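Local atomic coordinates of TRAP dicarboxylate transporter-DctP subunit (Desulfovibrio salexigens, PDB entry 4N6D), a protein that probably binds a small organic acid in the periplasm and delivers it to a tripartite TRAP transporter for uptake into the cell. Residues A[115-118]-A[119-123]; A[263-266]-A[267-271]. All coordinates share one frame; numbering follows the deposited sequence.

Interaction 1: residues A[115-118]-A[119-123]; sequences TSST and SASLA
At the N-terminus of helix 117-131, Ser116 holds the N-cap position and its side chain reaches forward to meet Ser119 in the first turn. The two hydroxyls, Ser116 OG and Ser119 OG, lie 2.9 Å apart, close enough to share a hydrogen bond. Each OG sits between its own backbone N and carbonyl carbon (chi1 73° in Ser116, 57° in Ser119), which brings the two hydroxyls within reach of each other. Ser119 OG also bonds to Glu337 of helix 322-337, so the cap is tied to a second helix.

The regular helix bonds start here: Ala120 N reaches Ser116 O at 3.2 Å and Leu122 N reaches Thr118 O at 3.1 Å. Ser117 O is gripped twice. Ser121 N donates to it at 2.8 Å, and the hydroxyl Ser121 OG comes to the same oxygen, also at 2.8 Å, from the opposite face of the carbonyl, 40° above its plane. One residue further on, Thr118 and Leu122 run side by side, with Thr118 CG2 4.2 Å from Leu122 CD1.

Ala146 N of strand 139-146 donates to Ser121 OG, so this one hydroxyl of a buried serine serves as acceptor toward the sheet and as donor to Ser117 O.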
ATOM      1  N   THR A 115      -3.767  -9.243   5.305  1.00  9.20           N
ATOM      2  CA  THR A 115      -4.569  -8.661   6.388  1.00  8.24           C
ATOM      3  C   THR A 115      -3.808  -7.637   7.219  1.00  9.53           C
ATOM      4  O   THR A 115      -4.300  -7.180   8.251  1.00 11.45           O
ATOM      5  CB  THR A 115      -5.078  -9.765   7.326  1.00 11.62           C
ATOM      6  OG1 THR A 115      -3.965 -10.444   7.905  1.00 12.68           O
ATOM      7  CG2 THR A 115      -5.938 -10.769   6.564  1.00 13.32           C
ATOM      8  N   SER A 116      -2.610  -7.267   6.773  1.00  9.79           N
ATOM      9  CA  SER A 116      -1.836  -6.244   7.472  1.00  8.57           C
ATOM     10  C   SER A 116      -0.818  -5.638   6.530  1.00 10.10           C
ATOM     11  O   SER A 116      -0.450  -6.254   5.523  1.00  8.64           O
ATOM     12  CB  SER A 116      -1.116  -6.806   8.708  1.00 11.00           C
ATOM     13  OG  SER A 116      -0.010  -7.614   8.344  1.00 11.75           O
ATOM     14  N   SER A 117      -0.372  -4.432   6.874  1.00  8.51           N
ATOM     15  CA  SER A 117       0.686  -3.749   6.144  1.00  8.23           C
ATOM     16  C   SER A 117       2.013  -4.479   6.300  1.00  9.03           C
ATOM     17  O   SER A 117       2.786  -4.580   5.349  1.00  8.37           O
ATOM     18  CB  SER A 117       0.816  -2.326   6.671  1.00  9.54           C
ATOM     19  OG  SER A 117       1.865  -1.630   5.988  1.00  8.43           O
ATOM     20  N   THR A 118       2.247  -5.012   7.505  1.00  9.64           N
ATOM     21  CA  THR A 118       3.490  -5.697   7.802  1.00  8.62           C
ATOM     22  C   THR A 118       3.685  -6.900   6.895  1.00  8.68           C
ATOM     23  O   THR A 118       4.749  -7.047   6.288  1.00  8.90           O
ATOM     24  CB  THR A 118       3.583  -6.128   9.278  1.00  9.80           C
ATOM     25  OG1 THR A 118       3.542  -4.975  10.118  1.00 11.86           O
ATOM     26  CG2 THR A 118       4.883  -6.849   9.556  1.00 11.80           C
ATOM     27  N   SER A 119       2.666  -7.757   6.793  1.00  8.19           N
ATOM     28  CA  SER A 119       2.796  -8.959   6.014  1.00  7.44           C
ATOM     29  C   SER A 119       2.857  -8.662   4.522  1.00  8.29           C
ATOM     30  O   SER A 119       3.604  -9.285   3.796  1.00  9.28           O
ATOM     31  CB  SER A 119       1.667  -9.955   6.305  1.00  8.98           C
ATOM     32  OG  SER A 119       0.410  -9.362   6.058  1.00 10.06           O
ATOM     33  N   ALA A 120       2.078  -7.688   4.070  1.00  7.79           N
ATOM     34  CA  ALA A 120       2.105  -7.330   2.672  1.00  7.60           C
ATOM     35  C   ALA A 120       3.440  -6.692   2.325  1.00  8.39           C
ATOM     36  O   ALA A 120       3.962  -6.924   1.241  1.00  7.37           O
ATOM     37  CB  ALA A 120       0.959  -6.388   2.345  1.00  7.92           C
ATOM     38  N   SER A 121       3.981  -5.876   3.227  1.00  9.00           N
ATOM     39  CA  SER A 121       5.241  -5.174   2.924  1.00  9.45           C
ATOM     40  C   SER A 121       6.382  -6.180   2.791  1.00 10.42           C
ATOM     41  O   SER A 121       7.193  -6.115   1.852  1.00 10.02           O
ATOM     42  CB  SER A 121       5.589  -4.156   4.016  1.00  7.85           C
ATOM     43  OG  SER A 121       4.671  -3.074   4.021  1.00  7.78           O
ATOM     44  N   LEU A 122       6.450  -7.105   3.737  1.00  8.56           N
ATOM     45  CA  LEU A 122       7.528  -8.075   3.721  1.00  9.33           C
ATOM     46  C   LEU A 122       7.359  -9.049   2.558  1.00 12.84           C
ATOM     47  O   LEU A 122       8.359  -9.428   1.938  1.00 10.10           O
ATOM     48  CB  LEU A 122       7.620  -8.826   5.046  1.00  9.57           C
ATOM     49  CG  LEU A 122       8.288  -8.020   6.158  1.00 11.67           C
ATOM     50  CD1 LEU A 122       8.041  -8.657   7.480  1.00 12.85           C
ATOM     51  CD2 LEU A 122       9.783  -7.880   5.826  1.00 14.73           C
ATOM     52  N   ALA A 123       6.117  -9.448   2.258  1.00  8.86           N
ATOM     53  CA  ALA A 123       5.898 -10.335   1.116  1.00  9.02           C
ATOM     54  C   ALA A 123       6.293  -9.647  -0.186  1.00  7.47           C
ATOM     55  O   ALA A 123       6.908 -10.259  -1.059  1.00  8.35           O
ATOM     56  CB  ALA A 123       4.448 -10.831   1.044  1.00  7.04           C
TER

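Interaction 2: residues A[263-266]-A[267-271]; sequences AEWT and GKYMD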
ATOM      1  N   ALA A 263      11.295  -2.232   4.811  1.00  8.59           N
ATOM      2  CA  ALA A 263      10.009  -2.815   4.447  1.00  7.00           C
ATOM      3  C   ALA A 263       9.251  -3.192   5.740  1.00  9.38           C
ATOM      4  O   ALA A 263       8.072  -2.847   5.926  1.00  8.86           O
ATOM      5  CB  ALA A 263      10.217  -4.049   3.556  1.00  8.51           C
ATOM      6  N   GLU A 264       9.929  -3.914   6.629  1.00  7.89           N
ATOM      7  CA  GLU A 264       9.336  -4.316   7.910  1.00  8.16           C
ATOM      8  C   GLU A 264       8.984  -3.115   8.776  1.00  9.09           C
ATOM      9  O   GLU A 264       7.907  -3.044   9.354  1.00 10.50           O
ATOM     10  CB  GLU A 264      10.284  -5.237   8.683  1.00 11.79           C
ATOM     11  CG  GLU A 264       9.714  -5.736   9.992  1.00 13.15           C
ATOM     12  CD  GLU A 264      10.567  -6.813  10.647  1.00 18.84           C
ATOM     13  OE1 GLU A 264      11.358  -7.476   9.953  1.00 17.26           O
ATOM     14  OE2 GLU A 264      10.440  -6.997  11.866  1.00 22.98           O
ATOM     15  N   TRP A 265       9.899  -2.162   8.869  1.00  9.13           N
ATOM     16  CA  TRP A 265       9.680  -1.012   9.736  1.00 12.01           C
ATOM     17  C   TRP A 265       8.443  -0.252   9.302  1.00 11.23           C
ATOM     18  O   TRP A 265       7.640   0.186  10.138  1.00  9.68           O
ATOM     19  CB  TRP A 265      10.887  -0.058   9.733  1.00 11.59           C
ATOM     20  CG  TRP A 265      10.713   0.999  10.755  1.00  9.51           C
ATOM     21  CD1 TRP A 265      11.173   0.972  12.032  1.00 13.49           C
ATOM     22  CD2 TRP A 265       9.986   2.225  10.615  1.00 10.60           C
ATOM     23  NE1 TRP A 265      10.788   2.119  12.706  1.00 16.12           N
ATOM     24  CE2 TRP A 265      10.055   2.898  11.851  1.00 11.23           C
ATOM     25  CE3 TRP A 265       9.293   2.825   9.567  1.00  9.13           C
ATOM     26  CZ2 TRP A 265       9.457   4.145  12.055  1.00  9.90           C
ATOM     27  CZ3 TRP A 265       8.703   4.057   9.778  1.00 10.51           C
ATOM     28  CH2 TRP A 265       8.780   4.689  11.014  1.00  9.94           C
ATOM     29  N   THR A 266       8.306  -0.069   7.989  1.00  8.60           N
ATOM     30  CA  THR A 266       7.188   0.694   7.445  1.00  9.06           C
ATOM     31  C   THR A 266       5.864  -0.018   7.669  1.00 11.89           C
ATOM     32  O   THR A 266       4.847   0.599   8.059  1.00  9.61           O
ATOM     33  CB  THR A 266       7.386   0.968   5.941  1.00 10.78           C
ATOM     34  OG1 THR A 266       8.595   1.716   5.748  1.00 10.21           O
ATOM     35  CG2 THR A 266       6.241   1.753   5.394  1.00  9.43           C
ATOM     36  N   GLY A 267       5.841  -1.316   7.419  1.00  7.90           N
ATOM     37  CA  GLY A 267       4.620  -2.070   7.665  1.00 10.62           C
ATOM     38  C   GLY A 267       4.215  -2.063   9.130  1.00 11.09           C
ATOM     39  O   GLY A 267       3.032  -1.928   9.481  1.00  9.99           O
ATOM     40  N   LYS A 268       5.192  -2.200  10.012  1.00 10.18           N
ATOM     41  CA  LYS A 268       4.879  -2.169  11.429  1.00  9.76           C
ATOM     42  C   LYS A 268       4.378  -0.810  11.871  1.00 12.14           C
ATOM     43  O   LYS A 268       3.455  -0.716  12.698  1.00 11.42           O
ATOM     44  CB  LYS A 268       6.072  -2.629  12.248  1.00  9.84           C
ATOM     45  CG  LYS A 268       6.248  -4.136  12.124  1.00 11.81           C
ATOM     46  CD  LYS A 268       7.319  -4.712  12.998  1.00 15.84           C
ATOM     47  CE  LYS A 268       7.271  -6.237  12.929  1.00 21.07           C
ATOM     48  NZ  LYS A 268       8.436  -6.884  13.616  1.00 24.43           N
ATOM     49  N   TYR A 269       4.991   0.244  11.341  1.00 10.22           N
ATOM     50  CA  TYR A 269       4.568   1.600  11.644  1.00 10.02           C
ATOM     51  C   TYR A 269       3.114   1.799  11.222  1.00  8.93           C
ATOM     52  O   TYR A 269       2.286   2.329  11.982  1.00 12.04           O
ATOM     53  CB  TYR A 269       5.458   2.644  10.943  1.00  9.56           C
ATOM     54  CG  TYR A 269       4.794   3.981  10.959  1.00 12.29           C
ATOM     55  CD1 TYR A 269       4.861   4.798  12.084  1.00 15.82           C
ATOM     56  CD2 TYR A 269       4.033   4.401   9.883  1.00  9.39           C
ATOM     57  CE1 TYR A 269       4.204   6.014  12.126  1.00 14.68           C
ATOM     58  CE2 TYR A 269       3.371   5.622   9.915  1.00 12.11           C
ATOM     59  CZ  TYR A 269       3.458   6.418  11.040  1.00 12.26           C
ATOM     60  OH  TYR A 269       2.785   7.632  11.047  1.00 16.12           O
ATOM     61  N   MET A 270       2.800   1.364  10.013  1.00  9.65           N
ATOM     62  CA  MET A 270       1.472   1.533   9.453  1.00 10.13           C
ATOM     63  C   MET A 270       0.436   0.729  10.225  1.00 12.79           C
ATOM     64  O   MET A 270      -0.629   1.250  10.548  1.00 13.07           O
ATOM     65  CB  MET A 270       1.488   1.110   7.976  1.00 10.82           C
ATOM     66  CG  MET A 270       0.194   1.355   7.245  1.00 13.71           C
ATOM     67  SD  MET A 270      -0.111   3.143   7.053  1.00 16.39           S
ATOM     68  CE  MET A 270      -1.563   3.297   8.054  1.00 19.90           C
ATOM     69  N   ASP A 271       0.728  -0.532  10.539  1.00  8.81           N
ATOM     70  CA  ASP A 271      -0.205  -1.315  11.355  1.00  9.32           C
ATOM     71  C   ASP A 271      -0.430  -0.700  12.728  1.00 14.21           C
ATOM     72  O   ASP A 271      -1.538  -0.722  13.245  1.00 13.86           O
ATOM     73  CB  ASP A 271       0.263  -2.768  11.481  1.00 11.39           C
ATOM     74  CG  ASP A 271       0.108  -3.535  10.172  1.00 10.90           C
ATOM     75  OD1 ASP A 271      -0.833  -3.201   9.415  1.00  9.43           O
ATOM     76  OD2 ASP A 271       0.887  -4.482   9.928  1.00 10.19           O
TER
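Gly267 meets Ala263 through the backbone alone, its N donating to Ala263 O at 3.1 Å. It has no side chain, which probably allows Ser117 of helix 117-131 to pack close against it.

Lys268 answers Glu264 twice. Its backbone N bonds to Glu264 O at 2.9 Å, and its extended side chain runs back beside that of Glu264, in the same direction, until Lys268 NZ closes a salt bridge to Glu264 OE2 at 2.7 Å. The ammonium comes to the anti side of that oxygen and 23° out of the carboxylate plane. With Glu264 CG anti to the backbone N (chi1 -178°), the carboxylate is carried out to where the lysine ends, and the methylene groups pack alongside each other on the way.

All of this is the i to i+4 pairing of a single long α-helix, 249-285, with Lys268 turned to helix 117-131 and Tyr269 to helix 43-58.

Tyr269 N bonds to Trp265 O at 2.9 Å, and Tyr269 sets its CB over one face of the Trp265 indole as a CH-pi contact, 4.0 Å from the centroid of the six-membered ring. The two rings are nearly parallel, planes at 5°, but displaced until little of one covers the other, with centroids 5.5 Å apart. Arg50 of helix 43-58 makes a cation-pi contact with Trp265, while Phe43 and Val46 of that helix pack on Tyr269.

Met270 N bonds to Thr266 O at 2.9 Å, and its CB lies 3.4 Å from the same oxygen. Beyond CG the methionine chain bends away from Thr266 toward Phe43, Ala148 and Glu211.

In the fold
Interaction 1 comes first along the chain, at the start of helix 117-131, and interaction 2 follows much later, midway along helix 249-285. Their centres lie about 8 Å apart and the two touch directly. Asp271 bridges them: its OD1 probably accepts a hydrogen bond from Ser117 N at 2.9 Å, and its OD2 one from Thr118 OG1 at 2.7 Å, so an acidic side chain of one helix accepts bonds from the first residues of the other. Ser117 OG also packs on Gly267 CA, 3.3 Å away. Strand 139-146 lies against both helices, and both interactions lie in the periplasmic-binding-protein fold, where the bonds from Asp271 join two helices far apart in sequence.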